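Local coordinates for alpha-fucosidase (Bifidobacterium bifidum, PDB 2EAB), which probably removes alpha-1,2-linked L-fucose from glycans by hydrolysis, this chain being the glycoside hydrolase family 95 catalytic part of a larger, probably membrane-anchored protein, at residues Thr51-Asn56 with Arg158-Ser163; Leu144-Asn149 with Gly201-Asn206; Thr151-Tyr156 with Val169-Asp174; Arg194-Lys199 with Ala271-Leu276. All blocks are in the same frame, centred on the assembly; numbering follows the deposited sequence.

Contact 1 (Thr51-Asn56 with Arg158-Ser163); sequences TLPFGN and RDLNLS
Leu52 and Arg158 reach toward each other from two different sheets, their side chains running at a slant so that the leucine meets the tip of the arginine, with Leu52 CD1 3.7 Å from Arg158 NH1. Arg158 CG stands between its backbone N and carbonyl carbon (chi1 68°), and from there the chain extends straight to NE. Two backbone carbonyls outside the contact fix the guanidinium: NE donates to Gln24 O and NH2 to Thr50 O. The same Leu52 methyl rests on the opposing backbone, 3.8 Å from Asp159 C, and touches Leu160 CB at 4.1 Å. Leu160, in turn, is set nearly perpendicular to Pro53. Its CD2 lies 4.0 Å from Pro53 CD, while CD1 comes within 3.4 Å of Pro53 O. That carbonyl is hydrogen-bonded to the hydroxyl of Tyr381, a residue of helix 365-386 that also packs against Leu160. The strand axes approach to 7.8 Å at 39°, and side chains pack on one another and on the opposing backbone, without hydrogen bonds between the segments. Such packing between two sheets is characteristic of a beta-sandwich, here between edge strand 52-55 of one sheet and strand 156-161 of the other.

Contact 2 (Leu144-Asn149 with Gly201-Asn206); sequences LDYGFN and GKLNFN
Asp145 and Asn206 form an antiparallel hydrogen-bonded pair, in which Asp145 N donates to Asn206 O and Asn206 N to Asp145 O, each at 2.9 Å. The first bond is nearly straight, with 169° at the hydrogen. One residue further on, the first chain leaves the strand: Asp145 OD1 accepts from Gly147 N at 3.0 Å, closing an Asx turn in which the donor stands above the carboxylate plane. Gly147 adopts a positive phi there. Beyond the last bridge, a water lies 2.7 Å from both Tyr146 O and Asn204 O and joins the parting chains. Strands 140-145 and 203-208 are neighbours in the seven-stranded sheet of the N-terminal beta-sandwich, and on the far side of 203-208 a classic bulge sets Lys202 and Leu203 opposite Ala271.

Tyr146 and Phe205 lie side by side and point the same way into the sandwich. Phe205 CB makes a CH-pi contact over one face of the tyrosine ring, 4.2 Å from its centroid, and Phe205 CG is placed between the backbone N and carbonyl carbon (chi1 66°). The two ring planes are 27° apart, but the rings are slid so far that they barely overlap. Leu203 CD1 approaches Tyr146 CE2 obliquely at 3.9 Å. At the other end, Leu144 runs alongside Phe205, facing Leu195 and Leu276 of the opposite sheet.

Contact 3 (Thr151-Tyr156 with Val169-Asp174); sequences TTVTEY and VTFKHD
A corner in the chain at Glu155, just ahead of strand 156-161, brings Thr154 and Lys172 together at the C-terminal end of strand 166-173 in the nine-stranded sheet. The two residues form an antiparallel hydrogen-bonded pair: Thr154 N donates to Lys172 O at 3.0 Å and Lys172 N to Thr154 O at 2.8 Å. At Glu155, where phi is positive, the chain turns, and a water links Glu155 O to the hydroxyl of Thr170.

On the inner side, Val153 CG1 stands beside the backbone N, opposite the carbonyl carbon (chi1 -66°), a position from which it meets Phe171 CD1 at 3.6 Å and also the edge of the His173 ring. Past the corner, Tyr156 crosses Phe171 at a slant, its CD1 3.7 Å from Phe171 CB, with Thr170 O over one face of the tyrosine ring. The Tyr156 hydroxyl is hydrogen-bonded to Gly65 O, while His173 NE2 is hydrogen-bonded to Asp150 O and its ring stacks on Phe148. On the outer side, Glu155 and Lys172 run side by side, but Glu155 OE2 stays 4.1 Å from Lys172 NZ, longer than a salt bridge. A water donating to Glu155 OE1 and accepting from Lys172 NZ bridges the charged ends. The arrangement is that of the open end of a beta-hairpin, 156-161 with 166-173, where the incoming chain bends into its strand.

Contact 4 (Arg194-Lys199 with Ala271-Leu276); sequences RLTASK and AKAVTL
The guanidinium of Arg194 lies across the neighbouring strand, with Val274 N and Ala273 CB over one face and Thr275 OG1 at its edge. NH1 donates to Thr275 OG1 at 2.9 Å, close to the guanidinium plane, though bent to 145° at the hydrogen. NH2 is 3.5 Å from Ala273 CB and forms a salt bridge with Asp251 OD2, and the group also makes a cation-pi contact with Tyr316. A bend at chi2 (71°) carries CD over toward Thr275, bringing it 3.6 Å from Thr275 OG1.

Beneath this arm the backbones pair in antiparallel fashion. Leu195 N donates to Val274 O and Val274 N to Leu195 O, each at 2.9 Å. The non-hydrogen-bonded pairs Arg194 with Thr275 and Thr196 with Ala273 flank them, and Ala197 N extends the ladder to Lys272 O at 2.8 Å. On the face opposite Arg194, Leu195 CB meets Val274 CG2 at 3.7 Å in an oblique crossing, and Leu195 CD1 reaches Leu276 CD1. At the exposed end, the extended side chain of Lys272 passes the carbonyls of Ala197 and Ser198, its CG 3.5 Å from Ala197 O.

Strands 190-197 and 273-282 are adjacent in the nine-stranded sheet, with 176-185 continuing it beyond the first and 241-250 beyond the second. Leu195 and Val274 pack on Phe205 of strand 203-208 in the facing sheet, which makes this pair part of the sandwich core.

In the fold
All four contacts lie in the N-terminal beta-sandwich. From the N terminus, 51-56 waits about a hundred residues for 158-163, and contact 1 closes that loop between the two sheets. Contact 2 opens inside it at 144-149 and closes at 201-206, so the two cross. Contact 3 also crosses contact 1, yet begins and ends within the span of contact 2, which it touches through Phe148 and His173; it fastens the chain entering strand 156-161 to strand 166-173. Contact 4, pairing two strands of the same nine-stranded sheet, runs from 194-199 to 271-276. Contacts 2 and 4 cross, pack together between the sheets, and also meet where Ala271, ending strand 266-271, pairs with Leu203.

Contact 1 (Thr51-Asn56 with Arg158-Ser163)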
loop_
_atom_site.group_PDB
_atom_site.type_symbol
_atom_site.label_atom_id
_atom_site.label_comp_id
_atom_site.label_asym_id
_atom_site.label_seq_id
_atom_site.Cartn_x
_atom_site.Cartn_y
_atom_site.Cartn_z
ATOM N N THR A 51 2.084 -9.195 -18.381
ATOM C CA THR A 51 3.135 -9.991 -17.750
ATOM C C THR A 51 2.787 -10.369 -16.310
ATOM O O THR A 51 1.933 -9.745 -15.681
ATOM C CB THR A 51 4.509 -9.282 -17.806
ATOM O OG1 THR A 51 4.455 -8.075 -17.035
ATOM C CG2 THR A 51 4.900 -8.967 -19.252
ATOM N N LEU A 52 3.456 -11.395 -15.797
ATOM C CA LEU A 52 3.094 -11.959 -14.501
ATOM C C LEU A 52 4.204 -11.750 -13.480
ATOM O O LEU A 52 5.334 -12.181 -13.696
ATOM C CB LEU A 52 2.716 -13.438 -14.641
ATOM C CG LEU A 52 1.434 -13.694 -15.444
ATOM C CD1 LEU A 52 1.259 -15.174 -15.764
ATOM C CD2 LEU A 52 0.214 -13.147 -14.702
ATOM N N PRO A 53 3.886 -11.045 -12.378
ATOM C CA PRO A 53 4.880 -10.639 -11.398
ATOM C C PRO A 53 5.182 -11.661 -10.310
ATOM O O PRO A 53 4.302 -12.409 -9.870
ATOM C CB PRO A 53 4.239 -9.404 -10.766
ATOM C CG PRO A 53 2.785 -9.713 -10.780
ATOM C CD PRO A 53 2.549 -10.520 -12.039
ATOM N N PHE A 54 6.429 -11.655 -9.866
ATOM C CA PHE A 54 6.839 -12.393 -8.683
ATOM C C PHE A 54 8.007 -11.641 -8.053
ATOM O O PHE A 54 8.687 -10.857 -8.720
ATOM C CB PHE A 54 7.219 -13.842 -9.033
ATOM C CG PHE A 54 8.462 -13.957 -9.861
ATOM C CD1 PHE A 54 9.681 -14.212 -9.252
ATOM C CD2 PHE A 54 8.423 -13.798 -11.246
ATOM C CE1 PHE A 54 10.844 -14.307 -10.001
ATOM C CE2 PHE A 54 9.589 -13.890 -12.003
ATOM C CZ PHE A 54 10.798 -14.147 -11.378
ATOM N N GLY A 55 8.240 -11.874 -6.769
ATOM C CA GLY A 55 9.327 -11.195 -6.088
ATOM C C GLY A 55 9.563 -11.737 -4.700
ATOM O O GLY A 55 8.779 -12.557 -4.197
ATOM N N ASN A 56 10.652 -11.284 -4.085
ATOM C CA ASN A 56 10.970 -11.642 -2.706
ATOM C C ASN A 56 10.984 -10.426 -1.779
ATOM O O ASN A 56 11.592 -10.459 -0.711
ATOM C CB ASN A 56 12.300 -12.409 -2.629
ATOM C CG ASN A 56 13.508 -11.542 -2.950
ATOM O OD1 ASN A 56 13.382 -10.358 -3.256
ATOM N ND2 ASN A 56 14.694 -12.134 -2.873
ATOM N N ARG A 158 0.919 -20.519 -19.825
ATOM C CA ARG A 158 1.697 -19.785 -18.834
ATOM C C ARG A 158 0.794 -19.492 -17.648
ATOM O O ARG A 158 -0.404 -19.247 -17.809
ATOM C CB ARG A 158 2.315 -18.506 -19.414
ATOM C CG ARG A 158 1.322 -17.423 -19.791
ATOM C CD ARG A 158 2.009 -16.299 -20.539
ATOM N NE ARG A 158 1.079 -15.234 -20.896
ATOM C CZ ARG A 158 0.943 -14.087 -20.234
ATOM N NH1 ARG A 158 1.678 -13.822 -19.159
ATOM N NH2 ARG A 158 0.062 -13.196 -20.655
ATOM N N ASP A 159 1.367 -19.553 -16.454
ATOM C CA ASP A 159 0.584 -19.308 -15.257
ATOM C C ASP A 159 1.390 -18.634 -14.162
ATOM O O ASP A 159 2.626 -18.595 -14.192
ATOM C CB ASP A 159 -0.055 -20.610 -14.738
ATOM C CG ASP A 159 0.957 -21.561 -14.134
ATOM O OD1 ASP A 159 1.565 -21.212 -13.098
ATOM O OD2 ASP A 159 1.135 -22.662 -14.687
ATOM N N LEU A 160 0.655 -18.090 -13.202
ATOM C CA LEU A 160 1.217 -17.609 -11.958
ATOM C C LEU A 160 0.495 -18.342 -10.847
ATOM O O LEU A 160 -0.715 -18.197 -10.679
ATOM C CB LEU A 160 1.041 -16.096 -11.821
ATOM C CG LEU A 160 1.716 -15.432 -10.615
ATOM C CD1 LEU A 160 3.233 -15.564 -10.679
ATOM C CD2 LEU A 160 1.316 -13.967 -10.522
ATOM N N ASN A 161 1.251 -19.158 -10.125
ATOM C CA ASN A 161 0.716 -19.915 -9.012
ATOM C C ASN A 161 0.840 -19.065 -7.755
ATOM O O ASN A 161 1.918 -18.966 -7.164
ATOM C CB ASN A 161 1.468 -21.240 -8.859
ATOM C CG ASN A 161 0.828 -22.160 -7.841
ATOM O OD1 ASN A 161 0.182 -21.713 -6.893
ATOM N ND2 ASN A 161 1.016 -23.463 -8.031
ATOM N N LEU A 162 -0.272 -18.450 -7.362
ATOM C CA LEU A 162 -0.282 -17.551 -6.212
ATOM C C LEU A 162 -0.025 -18.305 -4.916
ATOM O O LEU A 162 0.510 -17.745 -3.963
ATOM C CB LEU A 162 -1.611 -16.794 -6.108
ATOM C CG LEU A 162 -2.122 -15.997 -7.308
ATOM C CD1 LEU A 162 -3.395 -15.262 -6.914
ATOM C CD2 LEU A 162 -1.074 -15.016 -7.823
ATOM N N SER A 163 -0.414 -19.579 -4.888
ATOM C CA SER A 163 -0.283 -20.407 -3.689
ATOM C C SER A 163 1.158 -20.809 -3.396
ATOM O O SER A 163 1.567 -20.892 -2.234
ATOM C CB SER A 163 -1.151 -21.660 -3.813
ATOM O OG SER A 163 -2.503 -21.314 -4.044
#

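Contact 2 (Leu144-Asn149 with Gly201-Asn206)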
loop_
_atom_site.group_PDB
_atom_site.type_symbol
_atom_site.label_atom_id
_atom_site.label_comp_id
_atom_site.label_asym_id
_atom_site.label_seq_id
_atom_site.Cartn_x
_atom_site.Cartn_y
_atom_site.Cartn_z
ATOM N N LEU A 144 16.169 -15.013 -22.357
ATOM C CA LEU A 144 16.529 -16.407 -22.583
ATOM C C LEU A 144 16.142 -16.746 -24.015
ATOM O O LEU A 144 14.979 -17.018 -24.306
ATOM C CB LEU A 144 15.818 -17.328 -21.580
ATOM C CG LEU A 144 15.985 -17.012 -20.088
ATOM C CD1 LEU A 144 15.032 -17.839 -19.237
ATOM C CD2 LEU A 144 17.414 -17.226 -19.633
ATOM N N ASP A 145 17.125 -16.682 -24.911
ATOM C CA ASP A 145 16.866 -16.804 -26.344
ATOM C C ASP A 145 17.122 -18.230 -26.819
ATOM O O ASP A 145 18.265 -18.682 -26.879
ATOM C CB ASP A 145 17.703 -15.788 -27.141
ATOM C CG ASP A 145 17.300 -15.705 -28.610
ATOM O OD1 ASP A 145 16.456 -16.505 -29.068
ATOM O OD2 ASP A 145 17.838 -14.829 -29.322
ATOM N N TYR A 146 16.035 -18.924 -27.143
ATOM C CA TYR A 146 16.074 -20.324 -27.553
ATOM C C TYR A 146 16.416 -20.486 -29.034
ATOM O O TYR A 146 16.764 -21.585 -29.479
ATOM C CB TYR A 146 14.735 -20.998 -27.236
ATOM C CG TYR A 146 14.521 -21.332 -25.769
ATOM C CD1 TYR A 146 14.469 -20.327 -24.796
ATOM C CD2 TYR A 146 14.354 -22.652 -25.355
ATOM C CE1 TYR A 146 14.270 -20.633 -23.450
ATOM C CE2 TYR A 146 14.148 -22.971 -24.015
ATOM C CZ TYR A 146 14.107 -21.957 -23.066
ATOM O OH TYR A 146 13.903 -22.278 -21.740
ATOM N N GLY A 147 16.303 -19.395 -29.791
ATOM C CA GLY A 147 16.660 -19.375 -31.209
ATOM C C GLY A 147 15.877 -20.332 -32.089
ATOM O O GLY A 147 16.441 -20.930 -33.011
ATOM N N PHE A 148 14.583 -20.484 -31.806
ATOM C CA PHE A 148 13.706 -21.299 -32.646
ATOM C C PHE A 148 13.488 -20.621 -33.995
ATOM O O PHE A 148 13.362 -19.398 -34.071
ATOM C CB PHE A 148 12.347 -21.543 -31.975
ATOM C CG PHE A 148 12.414 -22.350 -30.700
ATOM C CD1 PHE A 148 13.155 -23.527 -30.625
ATOM C CD2 PHE A 148 11.697 -21.942 -29.579
ATOM C CE1 PHE A 148 13.200 -24.272 -29.446
ATOM C CE2 PHE A 148 11.732 -22.679 -28.398
ATOM C CZ PHE A 148 12.485 -23.845 -28.330
ATOM N N ASN A 149 13.447 -21.424 -35.055
ATOM C CA ASN A 149 13.196 -20.913 -36.401
ATOM C C ASN A 149 11.720 -20.585 -36.619
ATOM O O ASN A 149 11.383 -19.629 -37.321
ATOM C CB ASN A 149 13.678 -21.917 -37.454
ATOM C CG ASN A 149 15.149 -22.268 -37.302
ATOM O OD1 ASN A 149 16.019 -21.394 -37.339
ATOM N ND2 ASN A 149 15.435 -23.556 -37.137
ATOM N N GLY A 201 19.680 -33.123 -24.823
ATOM C CA GLY A 201 20.380 -32.352 -25.850
ATOM C C GLY A 201 19.574 -31.228 -26.479
ATOM O O GLY A 201 20.102 -30.459 -27.286
ATOM N N LYS A 202 18.300 -31.119 -26.107
ATOM C CA LYS A 202 17.395 -30.155 -26.737
ATOM C C LYS A 202 17.295 -28.804 -26.027
ATOM O O LYS A 202 16.686 -27.872 -26.559
ATOM C CB LYS A 202 16.001 -30.764 -26.946
ATOM C CG LYS A 202 15.949 -31.900 -27.979
ATOM C CD LYS A 202 16.548 -31.509 -29.336
ATOM C CE LYS A 202 15.708 -30.466 -30.064
ATOM N NZ LYS A 202 16.333 -30.053 -31.350
ATOM N N LEU A 203 17.878 -28.693 -24.837
ATOM C CA LEU A 203 17.897 -27.402 -24.153
ATOM C C LEU A 203 19.081 -26.569 -24.639
ATOM O O LEU A 203 20.236 -26.826 -24.291
ATOM C CB LEU A 203 17.892 -27.562 -22.629
ATOM C CG LEU A 203 17.600 -26.301 -21.800
ATOM C CD1 LEU A 203 16.248 -25.677 -22.159
ATOM C CD2 LEU A 203 17.662 -26.629 -20.321
ATOM N N ASN A 204 18.764 -25.586 -25.478
ATOM C CA ASN A 204 19.741 -24.701 -26.090
ATOM C C ASN A 204 19.241 -23.268 -26.008
ATOM O O ASN A 204 18.164 -22.955 -26.518
ATOM C CB ASN A 204 19.965 -25.085 -27.556
ATOM C CG ASN A 204 20.489 -26.498 -27.715
ATOM O OD1 ASN A 204 21.680 -26.747 -27.573
ATOM N ND2 ASN A 204 19.591 -27.430 -28.013
ATOM N N PHE A 205 20.010 -22.404 -25.351
ATOM C CA PHE A 205 19.622 -21.002 -25.221
ATOM C C PHE A 205 20.785 -20.091 -24.857
ATOM O O PHE A 205 21.805 -20.536 -24.334
ATOM C CB PHE A 205 18.473 -20.827 -24.210
ATOM C CG PHE A 205 18.853 -21.154 -22.796
ATOM C CD1 PHE A 205 19.384 -20.175 -21.962
ATOM C CD2 PHE A 205 18.677 -22.439 -22.295
ATOM C CE1 PHE A 205 19.744 -20.471 -20.658
ATOM C CE2 PHE A 205 19.030 -22.744 -20.986
ATOM C CZ PHE A 205 19.566 -21.755 -20.166
ATOM N N ASN A 206 20.600 -18.808 -25.148
ATOM C CA ASN A 206 21.524 -17.763 -24.759
ATOM C C ASN A 206 20.888 -16.950 -23.637
ATOM O O ASN A 206 19.735 -16.529 -23.753
ATOM C CB ASN A 206 21.825 -16.880 -25.971
ATOM C CG ASN A 206 22.717 -15.708 -25.640
ATOM O OD1 ASN A 206 22.270 -14.716 -25.060
ATOM N ND2 ASN A 206 23.982 -15.801 -26.030
HETATM O O HOH W 1 16.498 -24.027 -28.423
#

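Contact 3 (Thr151-Tyr156 with Val169-Asp174)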
loop_
_atom_site.group_PDB
_atom_site.type_symbol
_atom_site.label_atom_id
_atom_site.label_comp_id
_atom_site.label_asym_id
_atom_site.label_seq_id
_atom_site.Cartn_x
_atom_site.Cartn_y
_atom_site.Cartn_z
ATOM N N THR A 151 7.928 -20.190 -34.454
ATOM C CA THR A 151 7.324 -19.960 -33.137
ATOM C C THR A 151 6.120 -20.873 -32.874
ATOM O O THR A 151 5.537 -20.850 -31.785
ATOM C CB THR A 151 6.871 -18.485 -32.977
ATOM O OG1 THR A 151 7.541 -17.656 -33.934
ATOM C CG2 THR A 151 7.170 -17.980 -31.578
ATOM N N THR A 152 5.758 -21.678 -33.873
ATOM C CA THR A 152 4.568 -22.529 -33.808
ATOM C C THR A 152 4.680 -23.575 -32.705
ATOM O O THR A 152 5.643 -24.344 -32.650
ATOM C CB THR A 152 4.283 -23.213 -35.165
ATOM O OG1 THR A 152 4.277 -22.226 -36.203
ATOM C CG2 THR A 152 2.927 -23.921 -35.144
ATOM N N VAL A 153 3.686 -23.580 -31.820
ATOM C CA VAL A 153 3.645 -24.509 -30.695
ATOM C C VAL A 153 2.238 -25.054 -30.453
ATOM O O VAL A 153 1.254 -24.536 -30.986
ATOM C CB VAL A 153 4.167 -23.863 -29.374
ATOM C CG1 VAL A 153 5.654 -23.543 -29.467
ATOM C CG2 VAL A 153 3.357 -22.620 -29.004
ATOM N N THR A 154 2.166 -26.114 -29.656
ATOM C CA THR A 154 0.906 -26.612 -29.115
ATOM C C THR A 154 1.067 -26.803 -27.611
ATOM O O THR A 154 2.181 -26.714 -27.084
ATOM C CB THR A 154 0.477 -27.953 -29.756
ATOM O OG1 THR A 154 1.512 -28.925 -29.572
ATOM C CG2 THR A 154 0.172 -27.788 -31.243
ATOM N N GLU A 155 -0.048 -27.062 -26.929
ATOM C CA GLU A 155 -0.065 -27.318 -25.484
ATOM C C GLU A 155 0.592 -26.197 -24.675
ATOM O O GLU A 155 1.221 -26.443 -23.638
ATOM C CB GLU A 155 0.559 -28.683 -25.167
ATOM C CG GLU A 155 -0.232 -29.845 -25.763
ATOM C CD GLU A 155 0.501 -31.174 -25.729
ATOM O OE1 GLU A 155 1.395 -31.365 -24.879
ATOM O OE2 GLU A 155 0.169 -32.043 -26.563
ATOM N N TYR A 156 0.442 -24.968 -25.165
ATOM C CA TYR A 156 1.002 -23.806 -24.487
ATOM C C TYR A 156 0.176 -23.403 -23.280
ATOM O O TYR A 156 -1.040 -23.270 -23.370
ATOM C CB TYR A 156 1.139 -22.602 -25.428
ATOM C CG TYR A 156 1.785 -21.426 -24.730
ATOM C CD1 TYR A 156 3.136 -21.145 -24.905
ATOM C CD2 TYR A 156 1.053 -20.618 -23.857
ATOM C CE1 TYR A 156 3.736 -20.079 -24.240
ATOM C CE2 TYR A 156 1.643 -19.559 -23.187
ATOM C CZ TYR A 156 2.978 -19.293 -23.382
ATOM O OH TYR A 156 3.537 -18.230 -22.705
ATOM N N VAL A 169 5.861 -21.682 -17.292
ATOM C CA VAL A 169 5.601 -21.681 -18.735
ATOM C C VAL A 169 5.830 -23.093 -19.261
ATOM O O VAL A 169 6.779 -23.764 -18.858
ATOM C CB VAL A 169 6.518 -20.693 -19.520
ATOM C CG1 VAL A 169 6.139 -20.656 -21.003
ATOM C CG2 VAL A 169 6.476 -19.281 -18.930
ATOM N N THR A 170 4.940 -23.541 -20.141
ATOM C CA THR A 170 5.106 -24.823 -20.820
ATOM C C THR A 170 4.561 -24.750 -22.242
ATOM O O THR A 170 3.598 -24.038 -22.508
ATOM C CB THR A 170 4.470 -26.002 -20.026
ATOM O OG1 THR A 170 4.805 -27.243 -20.660
ATOM C CG2 THR A 170 2.946 -25.872 -19.930
ATOM N N PHE A 171 5.203 -25.479 -23.151
ATOM C CA PHE A 171 4.723 -25.617 -24.524
ATOM C C PHE A 171 5.437 -26.763 -25.217
ATOM O O PHE A 171 6.507 -27.187 -24.784
ATOM C CB PHE A 171 4.902 -24.316 -25.323
ATOM C CG PHE A 171 6.318 -23.810 -25.365
ATOM C CD1 PHE A 171 7.221 -24.296 -26.311
ATOM C CD2 PHE A 171 6.748 -22.839 -24.465
ATOM C CE1 PHE A 171 8.527 -23.831 -26.356
ATOM C CE2 PHE A 171 8.058 -22.364 -24.503
ATOM C CZ PHE A 171 8.950 -22.862 -25.451
ATOM N N LYS A 172 4.829 -27.255 -26.291
ATOM C CA LYS A 172 5.434 -28.277 -27.131
ATOM C C LYS A 172 5.827 -27.660 -28.470
ATOM O O LYS A 172 4.987 -27.104 -29.175
ATOM C CB LYS A 172 4.474 -29.454 -27.335
ATOM C CG LYS A 172 5.055 -30.589 -28.182
ATOM C CD LYS A 172 4.144 -31.807 -28.231
ATOM C CE LYS A 172 4.373 -32.722 -27.042
ATOM N NZ LYS A 172 3.715 -34.045 -27.225
ATOM N N HIS A 173 7.111 -27.758 -28.800
ATOM C CA HIS A 173 7.644 -27.230 -30.050
ATOM C C HIS A 173 8.388 -28.335 -30.787
ATOM O O HIS A 173 9.332 -28.919 -30.248
ATOM C CB HIS A 173 8.577 -26.044 -29.775
ATOM C CG HIS A 173 9.236 -25.491 -31.000
ATOM N ND1 HIS A 173 10.464 -25.932 -31.446
ATOM C CD2 HIS A 173 8.837 -24.538 -31.874
ATOM C CE1 HIS A 173 10.794 -25.269 -32.540
ATOM N NE2 HIS A 173 9.825 -24.419 -32.822
ATOM N N ASP A 174 7.937 -28.627 -32.009
ATOM C CA ASP A 174 8.551 -29.643 -32.872
ATOM C C ASP A 174 8.815 -30.961 -32.125
ATOM O O ASP A 174 9.901 -31.541 -32.225
ATOM C CB ASP A 174 9.833 -29.086 -33.511
ATOM C CG ASP A 174 10.342 -29.938 -34.661
ATOM O OD1 ASP A 174 9.519 -30.445 -35.454
ATOM O OD2 ASP A 174 11.578 -30.094 -34.769
HETATM O O HOH W 2 5.845 -27.052 -32.986
HETATM O O HOH W 3 3.619 -28.678 -31.302
HETATM O O HOH W 4 3.238 -28.058 -22.734
HETATM O O HOH W 5 1.927 -34.019 -25.053
#

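Contact 4 (Arg194-Lys199 with Ala271-Leu276)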
loop_
_atom_site.group_PDB
_atom_site.type_symbol
_atom_site.label_atom_id
_atom_site.label_comp_id
_atom_site.label_asym_id
_atom_site.label_seq_id
_atom_site.Cartn_x
_atom_site.Cartn_y
_atom_site.Cartn_z
ATOM N N ARG A 194 14.211 -22.298 -13.458
ATOM C CA ARG A 194 14.401 -23.717 -13.724
ATOM C C ARG A 194 13.892 -24.001 -15.128
ATOM O O ARG A 194 12.716 -23.794 -15.417
ATOM C CB ARG A 194 13.645 -24.550 -12.684
ATOM C CG ARG A 194 13.689 -26.060 -12.898
ATOM C CD ARG A 194 15.066 -26.628 -12.619
ATOM N NE ARG A 194 15.120 -28.063 -12.887
ATOM C CZ ARG A 194 16.242 -28.776 -12.940
ATOM N NH1 ARG A 194 17.419 -28.195 -12.749
ATOM N NH2 ARG A 194 16.187 -30.078 -13.196
ATOM N N LEU A 195 14.793 -24.453 -16.000
ATOM C CA LEU A 195 14.480 -24.630 -17.415
ATOM C C LEU A 195 14.737 -26.067 -17.835
ATOM O O LEU A 195 15.784 -26.624 -17.514
ATOM C CB LEU A 195 15.323 -23.675 -18.268
ATOM C CG LEU A 195 15.400 -22.213 -17.810
ATOM C CD1 LEU A 195 16.464 -21.458 -18.573
ATOM C CD2 LEU A 195 14.058 -21.518 -17.945
ATOM N N THR A 196 13.771 -26.667 -18.530
ATOM C CA THR A 196 13.903 -28.053 -18.997
ATOM C C THR A 196 13.464 -28.250 -20.445
ATOM O O THR A 196 12.662 -27.483 -20.982
ATOM C CB THR A 196 13.102 -29.060 -18.121
ATOM O OG1 THR A 196 11.713 -29.003 -18.463
ATOM C CG2 THR A 196 13.293 -28.797 -16.625
ATOM N N ALA A 197 14.018 -29.292 -21.060
ATOM C CA ALA A 197 13.507 -29.848 -22.308
ATOM C C ALA A 197 13.208 -31.328 -22.068
ATOM O O ALA A 197 13.879 -31.969 -21.261
ATOM C CB ALA A 197 14.523 -29.682 -23.417
ATOM N N SER A 198 12.202 -31.861 -22.758
ATOM C CA SER A 198 11.765 -33.246 -22.539
ATOM C C SER A 198 12.711 -34.281 -23.149
ATOM O O SER A 198 12.698 -35.453 -22.756
ATOM C CB SER A 198 10.347 -33.454 -23.071
ATOM O OG SER A 198 10.280 -33.182 -24.458
ATOM N N LYS A 199 13.527 -33.841 -24.103
ATOM C CA LYS A 199 14.483 -34.714 -24.780
ATOM C C LYS A 199 15.908 -34.229 -24.536
ATOM O O LYS A 199 16.188 -33.031 -24.637
ATOM C CB LYS A 199 14.177 -34.785 -26.281
ATOM C CG LYS A 199 12.818 -35.411 -26.611
ATOM C CD LYS A 199 12.567 -35.490 -28.114
ATOM C CE LYS A 199 11.166 -36.009 -28.409
ATOM N NZ LYS A 199 10.916 -36.142 -29.874
ATOM N N ALA A 271 21.977 -29.378 -23.549
ATOM C CA ALA A 271 21.553 -29.696 -22.192
ATOM C C ALA A 271 20.151 -30.299 -22.180
ATOM O O ALA A 271 19.502 -30.410 -23.224
ATOM C CB ALA A 271 21.613 -28.449 -21.315
ATOM N N LYS A 272 19.700 -30.694 -20.991
ATOM C CA LYS A 272 18.342 -31.186 -20.801
ATOM C C LYS A 272 17.614 -30.354 -19.745
ATOM O O LYS A 272 16.441 -30.023 -19.910
ATOM C CB LYS A 272 18.346 -32.667 -20.409
ATOM C CG LYS A 272 16.979 -33.329 -20.509
ATOM C CD LYS A 272 17.005 -34.762 -20.003
ATOM C CE LYS A 272 15.639 -35.409 -20.149
ATOM N NZ LYS A 272 15.608 -36.795 -19.597
ATOM N N ALA A 273 18.320 -30.026 -18.664
ATOM C CA ALA A 273 17.767 -29.216 -17.581
ATOM C C ALA A 273 18.845 -28.342 -16.957
ATOM O O ALA A 273 19.986 -28.775 -16.771
ATOM C CB ALA A 273 17.126 -30.099 -16.528
ATOM N N VAL A 274 18.475 -27.103 -16.642
ATOM C CA VAL A 274 19.389 -26.146 -16.019
ATOM C C VAL A 274 18.676 -25.339 -14.933
ATOM O O VAL A 274 17.465 -25.120 -15.002
ATOM C CB VAL A 274 20.027 -25.162 -17.052
ATOM C CG1 VAL A 274 20.814 -25.904 -18.126
ATOM C CG2 VAL A 274 18.977 -24.274 -17.694
ATOM N N THR A 275 19.439 -24.910 -13.934
ATOM C CA THR A 275 18.949 -23.953 -12.945
ATOM C C THR A 275 19.793 -22.692 -13.020
ATOM O O THR A 275 21.025 -22.752 -12.981
ATOM C CB THR A 275 18.988 -24.521 -11.511
ATOM O OG1 THR A 275 18.335 -25.795 -11.483
ATOM C CG2 THR A 275 18.288 -23.575 -10.525
ATOM N N LEU A 276 19.117 -21.555 -13.155
ATOM C CA LEU A 276 19.757 -20.251 -13.097
ATOM C C LEU A 276 19.520 -19.649 -11.724
ATOM O O LEU A 276 18.392 -19.648 -11.231
ATOM C CB LEU A 276 19.186 -19.321 -14.166
ATOM C CG LEU A 276 19.791 -19.323 -15.575
ATOM C CD1 LEU A 276 19.891 -20.713 -16.198
ATOM C CD2 LEU A 276 19.001 -18.386 -16.473
HETATM O O HOH W 6 12.251 -36.605 -19.960
#